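Local coordinates for protein acetylxylan esterase A (Aspergillus awamori, PDB 5X6S) that removes acetyl side groups from the backbone of acetylated xylan as a secreted serine esterase of carbohydrate esterase family 1, at residues Val23-Ala28 with Leu56-Gly61; Ala138-Ser143 with Met269-Phe274. All coordinates share one frame; numbering follows the deposited sequence.

Overall arrangement
The two contacts belong to one alpha/beta-hydrolase fold, and in sequence contact 1 is complete before contact 2 begins. Contact 1, about 21 Å from the centre of the chain, sets the end of helix 53-60 against the loop that leaves strand 18-23. Contact 2 lies deeper, about 9 Å from that centre, and joins the C-terminal helix 265-272 to strand 138-142 of the central mixed beta-sheet. Their centres are about 17 Å apart, yet they touch: the ring of Y60 and the side chain of L56 pack on M269. The two helices thus pack against each other, and neither contact includes S119, the probable nucleophile.

Contact 1: residues Val23-Ala28 with Leu56-Gly61; sequences VPNNLA and LSEQYG
The carboxylate of E58 faces the N25-N26 turn and grips two successive backbone amides. OE2 accepts from N25 N at 2.8 Å over a bent path (144°), while OE1 takes N26 N at 2.9 Å almost in line (172°), each oxygen using its syn lone pair. A bend at chi2 (-71°) turns the carboxylate toward these amides. N26 returns the grip: its CG stands anti to the backbone N, and ND2 donates to E58 O at 3.0 Å, with the acceptor lying in the amide plane but the donor above the carbonyl plane. Side chain and backbone of one helical residue are therefore both engaged by the loop. P24 CB meets two polar groups of the helix, lying 3.3 Å from S57 OG and 3.4 Å from E58 OE2.

G61, the first residue beyond helix 53-60, has positive phi and still donates its N to S57 O, so the chain leaves the last turn beside the loop that joins strands 18-23 and 33-37 of the alpha/beta-hydrolase sheet. There A28 N bonds to G61 O at 3.0 Å, in the carbonyl plane and on a lone pair. N26 O comes within 3.2 Å of G61 CA; a side chain there would run into A28 N and crowd N26 O, and the positive phi also suits glycine.

Farther out, N26 is the centre of an inverse gamma turn, closed by a weak bond from L27 N to N25 O. Y22 OH is a second hydrogen-bond partner of E58 OE2, and S57 OG is bound to A54 O within its own helix.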
ATOM      1  N   VAL A  23      15.027   3.228  16.561  1.00 17.54           N
ATOM      2  CA  VAL A  23      15.631   2.235  15.674  1.00 19.51           C
ATOM      3  C   VAL A  23      16.356   1.194  16.543  1.00 20.20           C
ATOM      4  O   VAL A  23      17.327   1.542  17.223  1.00 20.25           O
ATOM      5  CB  VAL A  23      16.623   2.871  14.664  1.00 20.56           C
ATOM      6  CG1 VAL A  23      17.145   1.819  13.701  1.00 22.11           C
ATOM      7  CG2 VAL A  23      15.956   3.989  13.861  1.00 20.35           C
ATOM      8  N   PRO A  24      15.854  -0.050  16.579  1.00 19.18           N
ATOM      9  CA  PRO A  24      16.470  -0.990  17.502  1.00 19.70           C
ATOM     10  C   PRO A  24      17.879  -1.426  17.088  1.00 21.19           C
ATOM     11  O   PRO A  24      18.251  -1.333  15.926  1.00 19.43           O
ATOM     12  CB  PRO A  24      15.533  -2.184  17.454  1.00 20.04           C
ATOM     13  CG  PRO A  24      14.900  -2.137  16.088  1.00 19.16           C
ATOM     14  CD  PRO A  24      14.750  -0.654  15.825  1.00 18.27           C
ATOM     15  N   ASN A  25      18.644  -1.853  18.067  1.00 21.88           N
ATOM     16  CA  ASN A  25      19.881  -2.576  17.808  1.00 25.50           C
ATOM     17  C   ASN A  25      19.688  -3.804  16.949  1.00 23.96           C
ATOM     18  O   ASN A  25      20.405  -3.960  15.988  1.00 24.78           O
ATOM     19  CB  ASN A  25      20.536  -2.934  19.134  1.00 27.51           C
ATOM     20  CG  ASN A  25      21.126  -1.716  19.780  1.00 34.15           C
ATOM     21  OD1 ASN A  25      21.675  -0.821  19.073  1.00 41.63           O
ATOM     22  ND2 ASN A  25      21.026  -1.625  21.106  1.00 38.33           N
ATOM     23  N   ASN A  26      18.708  -4.642  17.283  1.00 22.81           N
ATOM     24  CA  ASN A  26      18.382  -5.861  16.549  1.00 22.16           C
ATOM     25  C   ASN A  26      17.456  -5.514  15.348  1.00 22.40           C
ATOM     26  O   ASN A  26      16.415  -6.105  15.163  1.00 22.11           O
ATOM     27  CB  ASN A  26      17.744  -6.907  17.507  1.00 23.30           C
ATOM     28  CG  ASN A  26      17.622  -8.330  16.881  1.00 25.33           C
ATOM     29  OD1 ASN A  26      18.447  -8.705  16.031  1.00 25.25           O
ATOM     30  ND2 ASN A  26      16.620  -9.159  17.361  1.00 20.66           N
ATOM     31  N   LEU A  27      17.862  -4.555  14.556  1.00 21.50           N
ATOM     32  CA  LEU A  27      17.086  -4.135  13.392  1.00 23.38           C
ATOM     33  C   LEU A  27      16.983  -5.280  12.371  1.00 23.09           C
ATOM     34  O   LEU A  27      17.999  -5.903  12.032  1.00 22.94           O
ATOM     35  CB  LEU A  27      17.731  -2.912  12.770  1.00 22.29           C
ATOM     36  CG  LEU A  27      17.004  -2.217  11.612  1.00 23.64           C
ATOM     37  CD1 LEU A  27      15.701  -1.606  12.086  1.00 23.52           C
ATOM     38  CD2 LEU A  27      17.931  -1.172  10.992  1.00 23.46           C
ATOM     39  N   ALA A  28      15.764  -5.595  11.935  1.00 21.47           N
ATOM     40  CA  ALA A  28      15.531  -6.558  10.843  1.00 20.87           C
ATOM     41  C   ALA A  28      16.112  -6.077   9.520  1.00 21.26           C
ATOM     42  O   ALA A  28      16.272  -4.879   9.306  1.00 20.21           O
ATOM     43  CB  ALA A  28      14.073  -6.856  10.653  1.00 21.09           C
ATOM     44  N   LEU A  56       9.683  -4.387  22.320  1.00 16.96           N
ATOM     45  CA  LEU A  56       9.268  -5.362  21.290  1.00 16.56           C
ATOM     46  C   LEU A  56      10.043  -5.236  19.951  1.00 16.44           C
ATOM     47  O   LEU A  56      10.297  -6.260  19.269  1.00 16.44           O
ATOM     48  CB  LEU A  56       7.761  -5.290  21.087  1.00 16.53           C
ATOM     49  CG  LEU A  56       6.872  -5.725  22.274  1.00 18.28           C
ATOM     50  CD1 LEU A  56       5.454  -5.205  22.128  1.00 18.38           C
ATOM     51  CD2 LEU A  56       6.882  -7.256  22.464  1.00 19.12           C
ATOM     52  N   SER A  57      10.430  -4.020  19.579  1.00 16.14           N
ATOM     53  CA  SER A  57      11.235  -3.784  18.358  1.00 16.27           C
ATOM     54  C   SER A  57      12.581  -4.497  18.439  1.00 16.97           C
ATOM     55  O   SER A  57      13.138  -4.895  17.457  1.00 18.04           O
ATOM     56  CB  SER A  57      11.464  -2.298  18.123  1.00 16.40           C
ATOM     57  OG  SER A  57      12.540  -1.805  18.869  1.00 19.09           O
ATOM     58  N   GLU A  58      13.087  -4.681  19.649  1.00 17.65           N
ATOM     59  CA  GLU A  58      14.312  -5.437  19.826  1.00 17.40           C
ATOM     60  C   GLU A  58      14.109  -6.938  19.653  1.00 17.05           C
ATOM     61  O   GLU A  58      15.067  -7.656  19.386  1.00 17.83           O
ATOM     62  CB  GLU A  58      14.968  -5.114  21.170  1.00 17.38           C
ATOM     63  CG  GLU A  58      15.478  -3.663  21.264  1.00 17.88           C
ATOM     64  CD  GLU A  58      16.698  -3.343  20.415  1.00 18.27           C
ATOM     65  OE1 GLU A  58      17.238  -4.236  19.709  1.00 20.47           O
ATOM     66  OE2 GLU A  58      17.107  -2.162  20.423  1.00 18.00           O
ATOM     67  N   GLN A  59      12.874  -7.418  19.786  1.00 18.69           N
ATOM     68  CA  GLN A  59      12.592  -8.789  19.490  1.00 19.71           C
ATOM     69  C   GLN A  59      12.358  -8.956  18.003  1.00 19.33           C
ATOM     70  O   GLN A  59      12.901  -9.888  17.379  1.00 21.52           O
ATOM     71  CB  GLN A  59      11.391  -9.281  20.250  1.00 21.80           C
ATOM     72  CG  GLN A  59      11.619  -9.343  21.739  1.00 26.45           C
ATOM     73  CD  GLN A  59      10.328  -9.534  22.516  1.00 29.09           C
ATOM     74  OE1 GLN A  59       9.440 -10.332  22.111  1.00 26.82           O
ATOM     75  NE2 GLN A  59      10.199  -8.765  23.625  1.00 23.49           N
ATOM     76  N   TYR A  60      11.548  -8.066  17.435  1.00 18.43           N
ATOM     77  CA  TYR A  60      10.982  -8.277  16.072  1.00 19.07           C
ATOM     78  C   TYR A  60      11.641  -7.438  14.997  1.00 18.92           C
ATOM     79  O   TYR A  60      11.447  -7.673  13.797  1.00 19.62           O
ATOM     80  CB  TYR A  60       9.456  -8.071  16.129  1.00 19.79           C
ATOM     81  CG  TYR A  60       8.728  -9.096  16.966  1.00 19.48           C
ATOM     82  CD1 TYR A  60       8.597 -10.413  16.538  1.00 21.11           C
ATOM     83  CD2 TYR A  60       8.213  -8.765  18.211  1.00 18.21           C
ATOM     84  CE1 TYR A  60       7.930 -11.347  17.320  1.00 20.33           C
ATOM     85  CE2 TYR A  60       7.572  -9.694  18.994  1.00 20.01           C
ATOM     86  CZ  TYR A  60       7.447 -10.983  18.549  1.00 21.25           C
ATOM     87  OH  TYR A  60       6.768 -11.886  19.337  1.00 24.23           O
ATOM     88  N   GLY A  61      12.464  -6.484  15.403  1.00 18.07           N
ATOM     89  CA  GLY A  61      13.318  -5.735  14.487  1.00 16.55           C
ATOM     90  C   GLY A  61      12.685  -4.617  13.688  1.00 16.26           C
ATOM     91  O   GLY A  61      13.318  -4.117  12.737  1.00 17.51           O
TER

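Contact 2: residues Ala138-Ser143 with Met269-Phe274; sequences AATVYS and MEWFGF
W271 leaves the last turn of helix 265-272 with its CB directed at strand 138-142, and CG, anti to the backbone N (chi1 176°), carries the indole out to the strand. CG itself passes 4.0 Å from T140 OG1. One atom farther, CD1 approaches that hydroxyl oxygen to 3.2 Å. On the pyrrole edge, NE1 lies 3.7 Å from the methyl CB of A138 and donates to A139 O over 3.1 Å. This bond is bent (137°), and the nitrogen stands well above the carbonyl plane, 57° out of it, so it does not point at a lone pair. The acceptor in turn lies near the edge of the ring.

F272 follows with a different first torsion, which sets its CG beside the backbone N and swings the phenyl end closer to the strand than its CB direction would suggest. CE1 reaches T140 OG1 at 3.5 Å, and CD1 packs on the methyl of A138. Both rings approach the hydroxyl oxygen from one side, and its hydrogen-bond partner is Q195 of the neighbouring strand 193-199.

The helix is the C-terminal one of the alpha/beta-hydrolase fold, packed on inner strands of the sheet. Two further interactions hold the rings: F272 stacks with F114 of strand 113-118, and R193 makes a cation-pi contact with the W271 indole while also donating to W271 O.

The indole N-H thus adds a bent bond to a carbonyl of an inner strand, at a residue whose backbone also pairs with R193 and Q195, and this carbonyl is not the sole partner of NE1. The contacts with A138 are van der Waals in character, whereas T140 OG1 is a polar atom held by Q195 with two aromatic C-H groups close to it.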
ATOM      1  N   ALA A 138      -2.571  -2.792   9.297  1.00 16.63           N
ATOM      2  CA  ALA A 138      -3.460  -3.029  10.465  1.00 17.26           C
ATOM      3  C   ALA A 138      -3.248  -1.938  11.449  1.00 16.63           C
ATOM      4  O   ALA A 138      -2.183  -1.254  11.409  1.00 16.47           O
ATOM      5  CB  ALA A 138      -3.188  -4.393  11.125  1.00 16.74           C
ATOM      6  N   ALA A 139      -4.224  -1.755  12.330  1.00 16.64           N
ATOM      7  CA  ALA A 139      -4.239  -0.717  13.341  1.00 16.43           C
ATOM      8  C   ALA A 139      -4.835  -1.259  14.599  1.00 17.52           C
ATOM      9  O   ALA A 139      -5.788  -2.083  14.512  1.00 16.34           O
ATOM     10  CB  ALA A 139      -5.074   0.456  12.911  1.00 17.27           C
ATOM     11  N   THR A 140      -4.352  -0.774  15.753  1.00 16.28           N
ATOM     12  CA  THR A 140      -4.925  -1.150  17.079  1.00 16.64           C
ATOM     13  C   THR A 140      -5.287   0.125  17.797  1.00 16.35           C
ATOM     14  O   THR A 140      -4.430   1.009  17.987  1.00 16.72           O
ATOM     15  CB  THR A 140      -3.953  -2.073  17.910  1.00 16.19           C
ATOM     16  OG1 THR A 140      -3.749  -3.323  17.224  1.00 17.89           O
ATOM     17  CG2 THR A 140      -4.513  -2.384  19.321  1.00 16.00           C
ATOM     18  N   VAL A 141      -6.528   0.236  18.238  1.00 15.95           N
ATOM     19  CA  VAL A 141      -7.087   1.417  18.858  1.00 16.94           C
ATOM     20  C   VAL A 141      -7.336   1.132  20.342  1.00 18.19           C
ATOM     21  O   VAL A 141      -8.143   0.223  20.685  1.00 18.95           O
ATOM     22  CB  VAL A 141      -8.402   1.855  18.139  1.00 17.36           C
ATOM     23  CG1 VAL A 141      -9.056   3.048  18.755  1.00 16.25           C
ATOM     24  CG2 VAL A 141      -8.149   2.102  16.640  1.00 18.02           C
ATOM     25  N   TYR A 142      -6.609   1.842  21.201  1.00 17.38           N
ATOM     26  CA  TYR A 142      -6.796   1.775  22.674  1.00 18.39           C
ATOM     27  C   TYR A 142      -7.633   2.958  23.200  1.00 17.59           C
ATOM     28  O   TYR A 142      -7.110   4.039  23.520  1.00 17.45           O
ATOM     29  CB  TYR A 142      -5.454   1.659  23.439  1.00 16.76           C
ATOM     30  CG  TYR A 142      -4.797   0.337  23.272  1.00 17.01           C
ATOM     31  CD1 TYR A 142      -5.280  -0.791  23.964  1.00 16.91           C
ATOM     32  CD2 TYR A 142      -3.709   0.161  22.416  1.00 16.21           C
ATOM     33  CE1 TYR A 142      -4.712  -2.026  23.785  1.00 18.60           C
ATOM     34  CE2 TYR A 142      -3.113  -1.125  22.248  1.00 16.06           C
ATOM     35  CZ  TYR A 142      -3.616  -2.189  22.959  1.00 18.30           C
ATOM     36  OH  TYR A 142      -3.092  -3.433  22.851  1.00 18.64           O
ATOM     37  N   SER A 143      -8.963   2.750  23.297  1.00 17.72           N
ATOM     38  CA  SER A 143      -9.851   3.778  23.909  1.00 17.49           C
ATOM     39  C   SER A 143      -9.850   5.101  23.161  1.00 18.26           C
ATOM     40  O   SER A 143      -9.313   6.115  23.638  1.00 19.00           O
ATOM     41  CB  SER A 143      -9.495   4.012  25.382  1.00 17.37           C
ATOM     42  OG  SER A 143      -9.382   2.776  26.094  1.00 19.06           O
ATOM     43  N   MET A 269       1.494  -7.445  18.617  1.00 18.69           N
ATOM     44  CA  MET A 269       2.391  -8.215  17.764  1.00 17.70           C
ATOM     45  C   MET A 269       1.674  -9.298  16.937  1.00 19.67           C
ATOM     46  O   MET A 269       2.016  -9.568  15.766  1.00 18.62           O
ATOM     47  CB  MET A 269       3.546  -8.820  18.596  1.00 17.76           C
ATOM     48  CG  MET A 269       4.477  -7.817  19.286  1.00 17.68           C
ATOM     49  SD  MET A 269       5.196  -6.581  18.136  1.00 18.88           S
ATOM     50  CE  MET A 269       4.047  -5.221  18.285  1.00 15.49           C
ATOM     51  N   GLU A 270       0.701  -9.940  17.578  1.00 20.80           N
ATOM     52  CA  GLU A 270      -0.089 -11.005  16.969  1.00 21.53           C
ATOM     53  C   GLU A 270      -1.049 -10.409  15.936  1.00 19.87           C
ATOM     54  O   GLU A 270      -1.156 -10.930  14.844  1.00 19.80           O
ATOM     55  CB  GLU A 270      -0.872 -11.752  18.042  1.00 22.08           C
ATOM     56  CG  GLU A 270       0.001 -12.675  18.863  1.00 25.89           C
ATOM     57  CD  GLU A 270      -0.729 -13.303  20.058  1.00 28.82           C
ATOM     58  OE1 GLU A 270      -1.979 -13.344  20.068  1.00 30.15           O
ATOM     59  OE2 GLU A 270      -0.030 -13.713  20.998  1.00 34.84           O
ATOM     60  N   TRP A 271      -1.709  -9.290  16.283  1.00 19.17           N
ATOM     61  CA  TRP A 271      -2.666  -8.663  15.365  1.00 18.56           C
ATOM     62  C   TRP A 271      -1.938  -8.140  14.131  1.00 18.98           C
ATOM     63  O   TRP A 271      -2.385  -8.304  12.977  1.00 17.47           O
ATOM     64  CB  TRP A 271      -3.401  -7.525  16.067  1.00 20.04           C
ATOM     65  CG  TRP A 271      -4.343  -6.753  15.193  1.00 19.93           C
ATOM     66  CD1 TRP A 271      -4.279  -5.440  14.873  1.00 18.72           C
ATOM     67  CD2 TRP A 271      -5.479  -7.285  14.490  1.00 21.33           C
ATOM     68  NE1 TRP A 271      -5.316  -5.103  14.052  1.00 19.75           N
ATOM     69  CE2 TRP A 271      -6.075  -6.225  13.806  1.00 20.41           C
ATOM     70  CE3 TRP A 271      -6.067  -8.561  14.408  1.00 21.56           C
ATOM     71  CZ2 TRP A 271      -7.222  -6.387  13.038  1.00 21.12           C
ATOM     72  CZ3 TRP A 271      -7.236  -8.703  13.623  1.00 20.20           C
ATOM     73  CH2 TRP A 271      -7.769  -7.635  12.958  1.00 18.96           C
ATOM     74  N   PHE A 272      -0.788  -7.511  14.376  1.00 18.37           N
ATOM     75  CA  PHE A 272       0.021  -6.973  13.303  1.00 18.25           C
ATOM     76  C   PHE A 272       0.585  -8.076  12.455  1.00 19.25           C
ATOM     77  O   PHE A 272       0.666  -7.908  11.260  1.00 20.94           O
ATOM     78  CB  PHE A 272       1.164  -6.111  13.827  1.00 17.31           C
ATOM     79  CG  PHE A 272       0.744  -4.905  14.582  1.00 17.30           C
ATOM     80  CD1 PHE A 272      -0.532  -4.441  14.538  1.00 16.19           C
ATOM     81  CD2 PHE A 272       1.684  -4.198  15.346  1.00 17.08           C
ATOM     82  CE1 PHE A 272      -0.902  -3.329  15.251  1.00 17.16           C
ATOM     83  CE2 PHE A 272       1.343  -3.073  16.069  1.00 15.67           C
ATOM     84  CZ  PHE A 272       0.027  -2.613  16.015  1.00 17.33           C
ATOM     85  N   GLY A 273       0.985  -9.196  13.067  1.00 20.59           N
ATOM     86  CA  GLY A 273       1.563 -10.333  12.343  1.00 21.21           C
ATOM     87  C   GLY A 273       3.035 -10.547  12.603  1.00 22.10           C
ATOM     88  O   GLY A 273       3.654 -11.446  12.024  1.00 21.56           O
ATOM     89  N   PHE A 274       3.632  -9.720  13.469  1.00 21.27           N
ATOM     90  CA  PHE A 274       5.044  -9.928  13.804  1.00 22.46           C
ATOM     91  C   PHE A 274       5.194 -11.246  14.544  1.00 23.66           C
ATOM     92  O   PHE A 274       6.186 -11.948  14.326  1.00 22.97           O
ATOM     93  CB  PHE A 274       5.640  -8.806  14.637  1.00 21.05           C
ATOM     94  CG  PHE A 274       5.795  -7.493  13.882  1.00 20.18           C
ATOM     95  CD1 PHE A 274       6.691  -7.383  12.823  1.00 20.13           C
ATOM     96  CD2 PHE A 274       5.038  -6.384  14.229  1.00 18.05           C
ATOM     97  CE1 PHE A 274       6.836  -6.163  12.138  1.00 19.73           C
ATOM     98  CE2 PHE A 274       5.163  -5.170  13.542  1.00 18.10           C
ATOM     99  CZ  PHE A 274       6.077  -5.066  12.493  1.00 18.40           C
TER